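Local coordinates for protein cpftsy (Physcomitrella patens, PDB 4AK9) that probably acts as the GTP-binding signal recognition particle receptor of the chloroplast, helping to deliver proteins to the thylakoid membrane, at residues 38-42 with 43-47; 164-167 with 168-171; 308-311 with 312-316. All coordinates share one frame; numbering follows the deposited sequence.

Contact 1. Residues 38-42 with 43-47; sequences TYWNL and DESES
Ser45 meets the indole of Trp40 at its edge, where OG lies 18° out of the ring plane beside NE1, while the backbone N of Leu42 sits over the rim of one face. The second flat group, the amide of Asn41, meets the carboxylate of Glu44 at a slant through ND2, with the two planes 47° apart. NE1 of Trp40 gives a bent hydrogen bond to OG of Ser45, modelled at 2.5 Å, though so short a length is doubtful. With CG anti to the backbone N (chi1 -174°), Trp40 reaches past the turn to the first residue of helix 45-58.

The amide works in both directions. OD1 of Asn41 accepts a nearly straight bond from Glu44 N at 2.9 Å and a weak one from Asp43 N at 3.0 Å. Its ND2 donates to Glu44 OE1 at 3.0 Å, reaching that oxygen from above the carboxylate plane. Replacing Asn41 by an alanine removes the amide and would probably leave the N-H of Glu44, at the N-cap position, without this acceptor and the Glu44 carboxylate freer to turn.

Trp40, Leu42 and Ser45 all touch Ile77 of helix 63-78, so the turn is laid against its neighbour in the helical bundle. Two side chains thus tie the turn into helix 45-58: an indole N-H holds a serine oxygen, and one amide accepts from the backbone N-H of Glu44 and donates to one oxygen of its carboxylate.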
loop_
_atom_site.group_PDB
_atom_site.type_symbol
_atom_site.label_atom_id
_atom_site.label_comp_id
_atom_site.label_asym_id
_atom_site.label_seq_id
_atom_site.Cartn_x
_atom_site.Cartn_y
_atom_site.Cartn_z
ATOM N N THR A 38 -11.922 -20.922 -9.718
ATOM C CA THR A 38 -12.801 -21.717 -10.582
ATOM C C THR A 38 -12.256 -21.760 -12.008
ATOM O O THR A 38 -12.585 -22.660 -12.780
ATOM C CB THR A 38 -14.262 -21.206 -10.603
ATOM O OG1 THR A 38 -14.359 -19.985 -11.364
ATOM C CG2 THR A 38 -14.771 -20.990 -9.190
ATOM N N TYR A 39 -11.419 -20.790 -12.365
ATOM C CA TYR A 39 -10.807 -20.795 -13.691
ATOM C C TYR A 39 -9.477 -21.521 -13.708
ATOM O O TYR A 39 -8.797 -21.568 -14.744
ATOM C CB TYR A 39 -10.619 -19.369 -14.226
ATOM C CG TYR A 39 -11.927 -18.647 -14.425
ATOM C CD1 TYR A 39 -12.758 -18.954 -15.500
ATOM C CD2 TYR A 39 -12.340 -17.668 -13.535
ATOM C CE1 TYR A 39 -13.967 -18.299 -15.679
ATOM C CE2 TYR A 39 -13.542 -17.004 -13.705
ATOM C CZ TYR A 39 -14.354 -17.321 -14.779
ATOM O OH TYR A 39 -15.553 -16.655 -14.945
ATOM N N TRP A 40 -9.088 -22.079 -12.562
ATOM C CA TRP A 40 -7.787 -22.729 -12.479
ATOM C C TRP A 40 -7.741 -24.071 -13.237
ATOM O O TRP A 40 -8.648 -24.912 -13.122
ATOM C CB TRP A 40 -7.329 -22.950 -11.035
ATOM C CG TRP A 40 -5.935 -23.482 -11.007
ATOM C CD1 TRP A 40 -4.775 -22.757 -11.047
ATOM C CD2 TRP A 40 -5.543 -24.863 -11.030
ATOM N NE1 TRP A 40 -3.688 -23.603 -11.034
ATOM C CE2 TRP A 40 -4.137 -24.901 -11.045
ATOM C CE3 TRP A 40 -6.255 -26.075 -11.025
ATOM C CZ2 TRP A 40 -3.416 -26.106 -11.045
ATOM C CZ3 TRP A 40 -5.546 -27.270 -11.037
ATOM C CH2 TRP A 40 -4.146 -27.280 -11.054
ATOM N N ASN A 41 -6.671 -24.227 -14.013
ATOM C CA ASN A 41 -6.277 -25.489 -14.623
ATOM C C ASN A 41 -4.782 -25.398 -14.895
ATOM O O ASN A 41 -4.192 -24.315 -14.781
ATOM C CB ASN A 41 -7.076 -25.746 -15.904
ATOM C CG ASN A 41 -6.849 -24.683 -16.960
ATOM O OD1 ASN A 41 -5.726 -24.511 -17.449
ATOM N ND2 ASN A 41 -7.913 -23.969 -17.321
ATOM N N LEU A 42 -4.165 -26.510 -15.279
ATOM C CA LEU A 42 -2.708 -26.588 -15.376
ATOM C C LEU A 42 -2.095 -25.739 -16.475
ATOM O O LEU A 42 -0.929 -25.313 -16.378
ATOM C CB LEU A 42 -2.264 -28.043 -15.581
ATOM C CG LEU A 42 -2.313 -28.939 -14.349
ATOM C CD1 LEU A 42 -2.119 -30.420 -14.765
ATOM C CD2 LEU A 42 -1.252 -28.517 -13.340
ATOM N N ASP A 43 -2.877 -25.515 -17.523
ATOM C CA ASP A 43 -2.425 -24.749 -18.680
ATOM C C ASP A 43 -2.315 -23.289 -18.277
ATOM O O ASP A 43 -1.295 -22.637 -18.529
ATOM C CB ASP A 43 -3.423 -24.894 -19.835
ATOM C CG ASP A 43 -2.989 -24.152 -21.096
ATOM O OD1 ASP A 43 -1.773 -24.180 -21.451
ATOM O OD2 ASP A 43 -3.888 -23.549 -21.732
ATOM N N GLU A 44 -3.373 -22.788 -17.648
ATOM C CA GLU A 44 -3.401 -21.395 -17.236
ATOM C C GLU A 44 -2.890 -21.203 -15.808
ATOM O O GLU A 44 -3.022 -20.084 -15.276
ATOM C CB GLU A 44 -4.817 -20.824 -17.395
ATOM C CG GLU A 44 -5.207 -20.577 -18.867
ATOM C CD GLU A 44 -6.707 -20.646 -19.115
ATOM O OE1 GLU A 44 -7.243 -21.777 -19.185
ATOM O OE2 GLU A 44 -7.350 -19.577 -19.253
ATOM N N SER A 45 -2.290 -22.245 -15.202
ATOM C CA SER A 45 -1.961 -22.169 -13.768
ATOM C C SER A 45 -1.144 -20.925 -13.474
ATOM O O SER A 45 -1.514 -20.111 -12.618
ATOM C CB SER A 45 -1.209 -23.390 -13.254
ATOM O OG SER A 45 -1.298 -23.420 -11.840
ATOM N N GLU A 46 -0.058 -20.753 -14.219
ATOM C CA GLU A 46 0.837 -19.627 -13.980
ATOM C C GLU A 46 0.156 -18.267 -14.122
ATOM O O GLU A 46 0.413 -17.365 -13.317
ATOM C CB GLU A 46 2.094 -19.731 -14.841
ATOM C CG GLU A 46 2.975 -20.926 -14.471
ATOM C CD GLU A 46 3.626 -20.795 -13.091
ATOM O OE1 GLU A 46 2.911 -20.829 -12.057
ATOM O OE2 GLU A 46 4.872 -20.665 -13.035
ATOM N N SER A 47 -0.733 -18.137 -15.104
ATOM C CA SER A 47 -1.529 -16.923 -15.302
ATOM C C SER A 47 -2.492 -16.668 -14.141
ATOM O O SER A 47 -2.655 -15.510 -13.679
ATOM C CB SER A 47 -2.339 -17.015 -16.606
ATOM O OG SER A 47 -1.477 -16.985 -17.735
#

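Contact 2. Residues 164-167 with 168-171; sequences EVWA and QRTG
Arg169 reaches over one face of the Trp166 indole, placing NH1 3.1 Å above the plane, over the six-membered ring and so toward one end of the indole. The guanidinium stands almost upright on the ring, the planes 79° apart, so its edge rather than its flat side is presented. This is a cation-pi contact between residues three apart on helix 158-170: Arg169 CZ lies 4.4 Å from the centroid of the six-membered ring of Trp166, close to the normal. A bend at chi3 (-46°) turns the otherwise extended arginine back along the helix to bring this about. The other terminal nitrogen, NH2 of Arg169, passes 3.5 Å from CG1 of Val165. Beyond the pair, Trp166 touches Thr130 of the probable P-loop, and both Trp166 and Arg169 rest on Ile301.

One turn on, the helix closes. Trp166 O takes two bonds from Thr170, from OG1 at 2.7 Å and from the backbone N at 3.0 Å, arriving from opposite faces of the carbonyl plane. OG1 is also hydrogen-bonded to Ser172 OG, which links the last turn to the chain that follows. Gly171, with positive phi, is the C' residue of a Schellman motif in which Ser172 N turns back to Ala167 O and Gly171 N bonds weakly to Gln168 O. A water donates to Glu164 O and accepts from Gln168 NE2, 2.9 Å from the water oxygen.

The charge of Arg169 is thus probably eased by the pi cloud of Trp166. At the helix end Trp166 O gains a second donor from the threonine hydroxyl, while Ala167 O, only weakly bonded inside the helix, is met by the returning Ser172 N.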
loop_
_atom_site.group_PDB
_atom_site.type_symbol
_atom_site.label_atom_id
_atom_site.label_comp_id
_atom_site.label_asym_id
_atom_site.label_seq_id
_atom_site.Cartn_x
_atom_site.Cartn_y
_atom_site.Cartn_z
ATOM N N GLU A 164 -6.632 11.046 31.092
ATOM C CA GLU A 164 -7.388 11.206 32.340
ATOM C C GLU A 164 -8.848 10.774 32.160
ATOM O O GLU A 164 -9.449 10.138 33.032
ATOM C CB GLU A 164 -7.309 12.666 32.800
ATOM C CG GLU A 164 -7.590 12.886 34.279
ATOM C CD GLU A 164 -7.130 14.257 34.757
ATOM O OE1 GLU A 164 -6.854 15.132 33.898
ATOM O OE2 GLU A 164 -7.037 14.451 35.993
ATOM N N VAL A 165 -9.411 11.074 30.996
ATOM C CA VAL A 165 -10.772 10.659 30.706
ATOM C C VAL A 165 -10.885 9.139 30.645
ATOM O O VAL A 165 -11.832 8.538 31.162
ATOM C CB VAL A 165 -11.276 11.300 29.397
ATOM C CG1 VAL A 165 -12.704 10.894 29.130
ATOM C CG2 VAL A 165 -11.166 12.828 29.480
ATOM N N TRP A 166 -9.895 8.510 30.020
ATOM C CA TRP A 166 -9.882 7.061 29.962
ATOM C C TRP A 166 -9.671 6.447 31.327
ATOM O O TRP A 166 -10.218 5.359 31.623
ATOM C CB TRP A 166 -8.808 6.578 28.991
ATOM C CG TRP A 166 -9.240 6.738 27.569
ATOM C CD1 TRP A 166 -8.863 7.715 26.698
ATOM C CD2 TRP A 166 -10.187 5.924 26.878
ATOM N NE1 TRP A 166 -9.481 7.531 25.485
ATOM C CE2 TRP A 166 -10.308 6.447 25.576
ATOM C CE3 TRP A 166 -10.929 4.791 27.231
ATOM C CZ2 TRP A 166 -11.137 5.874 24.625
ATOM C CZ3 TRP A 166 -11.752 4.230 26.294
ATOM C CH2 TRP A 166 -11.852 4.771 24.998
ATOM N N ALA A 167 -8.886 7.114 32.166
ATOM C CA ALA A 167 -8.646 6.577 33.510
ATOM C C ALA A 167 -9.990 6.520 34.230
ATOM O O ALA A 167 -10.353 5.510 34.857
ATOM C CB ALA A 167 -7.658 7.452 34.264
ATOM N N GLN A 168 -10.754 7.596 34.073
ATOM C CA GLN A 168 -12.088 7.699 34.689
ATOM C C GLN A 168 -13.083 6.670 34.189
ATOM O O GLN A 168 -13.731 5.982 34.993
ATOM C CB GLN A 168 -12.665 9.104 34.494
ATOM C CG GLN A 168 -12.012 10.136 35.387
ATOM C CD GLN A 168 -12.331 9.895 36.865
ATOM O OE1 GLN A 168 -13.494 9.947 37.278
ATOM N NE2 GLN A 168 -11.291 9.621 37.664
ATOM N N ARG A 169 -13.208 6.550 32.870
ATOM C CA ARG A 169 -14.113 5.573 32.284
ATOM C C ARG A 169 -13.779 4.152 32.721
ATOM O O ARG A 169 -14.676 3.295 32.877
ATOM C CB ARG A 169 -14.049 5.679 30.756
ATOM C CG ARG A 169 -14.931 4.705 30.006
ATOM C CD ARG A 169 -15.001 5.097 28.528
ATOM N NE ARG A 169 -15.225 6.536 28.400
ATOM C CZ ARG A 169 -14.533 7.351 27.611
ATOM N NH1 ARG A 169 -13.574 6.879 26.811
ATOM N NH2 ARG A 169 -14.822 8.642 27.598
ATOM N N THR A 170 -12.488 3.895 32.928
ATOM C CA THR A 170 -12.089 2.525 33.206
ATOM C C THR A 170 -11.863 2.269 34.671
ATOM O O THR A 170 -11.647 1.120 35.064
ATOM C CB THR A 170 -10.808 2.124 32.452
ATOM O OG1 THR A 170 -9.753 3.032 32.806
ATOM C CG2 THR A 170 -11.046 2.145 30.953
ATOM N N GLY A 171 -11.893 3.313 35.487
ATOM C CA GLY A 171 -11.671 3.116 36.911
ATOM C C GLY A 171 -10.205 2.871 37.230
ATOM O O GLY A 171 -9.872 2.199 38.205
HETATM O O HOH W 1 -9.024 10.178 35.992
#

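Contact 3. Residues 308-311 with 312-316; sequences DAQS and FVDAL
Asp314 folds back on the turn before it in the N-capped helix 309-316, which lies at the C-terminal end of the SRP-type GTPase domain. Its CB sits 3.5 Å from Gln310 O, the carbonyl that its own backbone N engages in the helix. From there CG, placed beside the backbone N (chi1 -67°), comes within 3.3 Å of the same oxygen, Gln310 O. At the tip the two oxygens differ: OD1 of Asp314 accepts from Gln310 NE2 at 3.3 Å, whereas OD2 lies 3.3 Å from Gln310 O, an acceptor facing an acceptor. OD1 lies close to the amide plane of Gln310, but NE2 comes to it from above the carboxylate, 49° out of that plane, so the bond is probably modest. A weak, long ion pair with Lys93 adds a second partner for OD1.

The side carrying Ala309, Phe312 and Leu316 is buried. Phe312 packs edge to face with Phe23; Leu316 CG lies over one face of the Phe312 ring, toward the rim. Phe312 and Ala309 touch Leu100 of helix 85-101, and Leu316 touches Leu30 of helix 24-30, consistent with relatives in which the C-terminal helix packs between the two domains.

At the helix start, Asp308 is the N-cap, and its OD2 grips two donors of Ser311 on the anti side: N at 3.0 Å and the OG hydroxyl at 2.8 Å.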
loop_
_atom_site.group_PDB
_atom_site.type_symbol
_atom_site.label_atom_id
_atom_site.label_comp_id
_atom_site.label_asym_id
_atom_site.label_seq_id
_atom_site.Cartn_x
_atom_site.Cartn_y
_atom_site.Cartn_z
ATOM N N ASP A 308 -5.283 -13.578 17.139
ATOM C CA ASP A 308 -5.060 -15.009 16.985
ATOM C C ASP A 308 -5.000 -15.316 15.493
ATOM O O ASP A 308 -5.909 -14.954 14.748
ATOM C CB ASP A 308 -6.193 -15.812 17.632
ATOM C CG ASP A 308 -6.054 -17.290 17.390
ATOM O OD1 ASP A 308 -5.108 -17.894 17.959
ATOM O OD2 ASP A 308 -6.865 -17.867 16.625
ATOM N N ALA A 309 -3.935 -15.989 15.068
ATOM C CA ALA A 309 -3.667 -16.196 13.646
ATOM C C ALA A 309 -4.770 -17.013 12.972
ATOM O O ALA A 309 -5.242 -16.681 11.908
ATOM C CB ALA A 309 -2.329 -16.878 13.471
ATOM N N GLN A 310 -5.197 -18.099 13.604
ATOM C CA GLN A 310 -6.288 -18.862 12.995
ATOM C C GLN A 310 -7.593 -18.055 12.843
ATOM O O GLN A 310 -8.238 -18.100 11.794
ATOM C CB GLN A 310 -6.518 -20.182 13.730
ATOM C CG GLN A 310 -7.354 -21.169 12.920
ATOM C CD GLN A 310 -6.759 -21.473 11.555
ATOM O OE1 GLN A 310 -5.662 -22.035 11.445
ATOM N NE2 GLN A 310 -7.486 -21.094 10.492
ATOM N N SER A 311 -7.979 -17.318 13.878
ATOM C CA SER A 311 -9.197 -16.501 13.805
ATOM C C SER A 311 -9.097 -15.455 12.715
ATOM O O SER A 311 -10.076 -15.165 12.019
ATOM C CB SER A 311 -9.416 -15.771 15.128
ATOM O OG SER A 311 -9.371 -16.710 16.195
ATOM N N PHE A 312 -7.913 -14.873 12.578
ATOM C CA PHE A 312 -7.701 -13.860 11.558
ATOM C C PHE A 312 -7.865 -14.467 10.172
ATOM O O PHE A 312 -8.549 -13.899 9.303
ATOM C CB PHE A 312 -6.303 -13.251 11.733
ATOM C CG PHE A 312 -5.896 -12.318 10.635
ATOM C CD1 PHE A 312 -6.408 -11.029 10.568
ATOM C CD2 PHE A 312 -4.987 -12.734 9.655
ATOM C CE1 PHE A 312 -6.011 -10.163 9.524
ATOM C CE2 PHE A 312 -4.586 -11.862 8.608
ATOM C CZ PHE A 312 -5.105 -10.574 8.568
ATOM N N VAL A 313 -7.257 -15.635 9.955
ATOM C CA VAL A 313 -7.315 -16.246 8.640
ATOM C C VAL A 313 -8.773 -16.606 8.320
ATOM O O VAL A 313 -9.264 -16.372 7.198
ATOM C CB VAL A 313 -6.392 -17.496 8.529
ATOM C CG1 VAL A 313 -6.616 -18.210 7.186
ATOM C CG2 VAL A 313 -4.915 -17.072 8.667
ATOM N N ASP A 314 -9.478 -17.133 9.312
ATOM C CA ASP A 314 -10.911 -17.430 9.135
ATOM C C ASP A 314 -11.794 -16.192 8.874
ATOM O O ASP A 314 -12.832 -16.283 8.217
ATOM C CB ASP A 314 -11.440 -18.200 10.336
ATOM C CG ASP A 314 -10.848 -19.604 10.438
ATOM O OD1 ASP A 314 -10.403 -20.158 9.406
ATOM O OD2 ASP A 314 -10.838 -20.143 11.566
ATOM N N ALA A 315 -11.379 -15.038 9.386
ATOM C CA ALA A 315 -12.085 -13.795 9.117
ATOM C C ALA A 315 -11.861 -13.283 7.690
ATOM O O ALA A 315 -12.761 -12.697 7.089
ATOM C CB ALA A 315 -11.706 -12.731 10.145
ATOM N N LEU A 316 -10.671 -13.497 7.148
ATOM C CA LEU A 316 -10.377 -13.112 5.769
ATOM C C LEU A 316 -10.971 -14.088 4.773
ATOM O O LEU A 316 -11.423 -13.690 3.700
ATOM C CB LEU A 316 -8.878 -13.108 5.542
ATOM C CG LEU A 316 -8.084 -12.105 6.368
ATOM C CD1 LEU A 316 -6.703 -11.951 5.750
ATOM C CD2 LEU A 316 -8.810 -10.815 6.397
#

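Overall arrangement
Along the chain the three contacts follow in series, contact 1 in the helical bundle and contacts 2 and 3 in the GTPase part. Contacts 1 and 2 lie on opposite sides of the chain's centre, their own centres about 56 Å apart; contact 3 lies between these extremes, with its centre about 27 Å from that of contact 1 and about 31 Å from that of contact 2. None touches another. Contact 1 opens helix 45-58, contact 2 closes helix 158-170 near the probable P-loop, and contact 3 spans helix 309-316, which lies against helices 85-101 and 24-30. The last helix therefore joins the GTPase domain to the N-terminal helices, a link consistent with coupled domain movements in SRP GTPases.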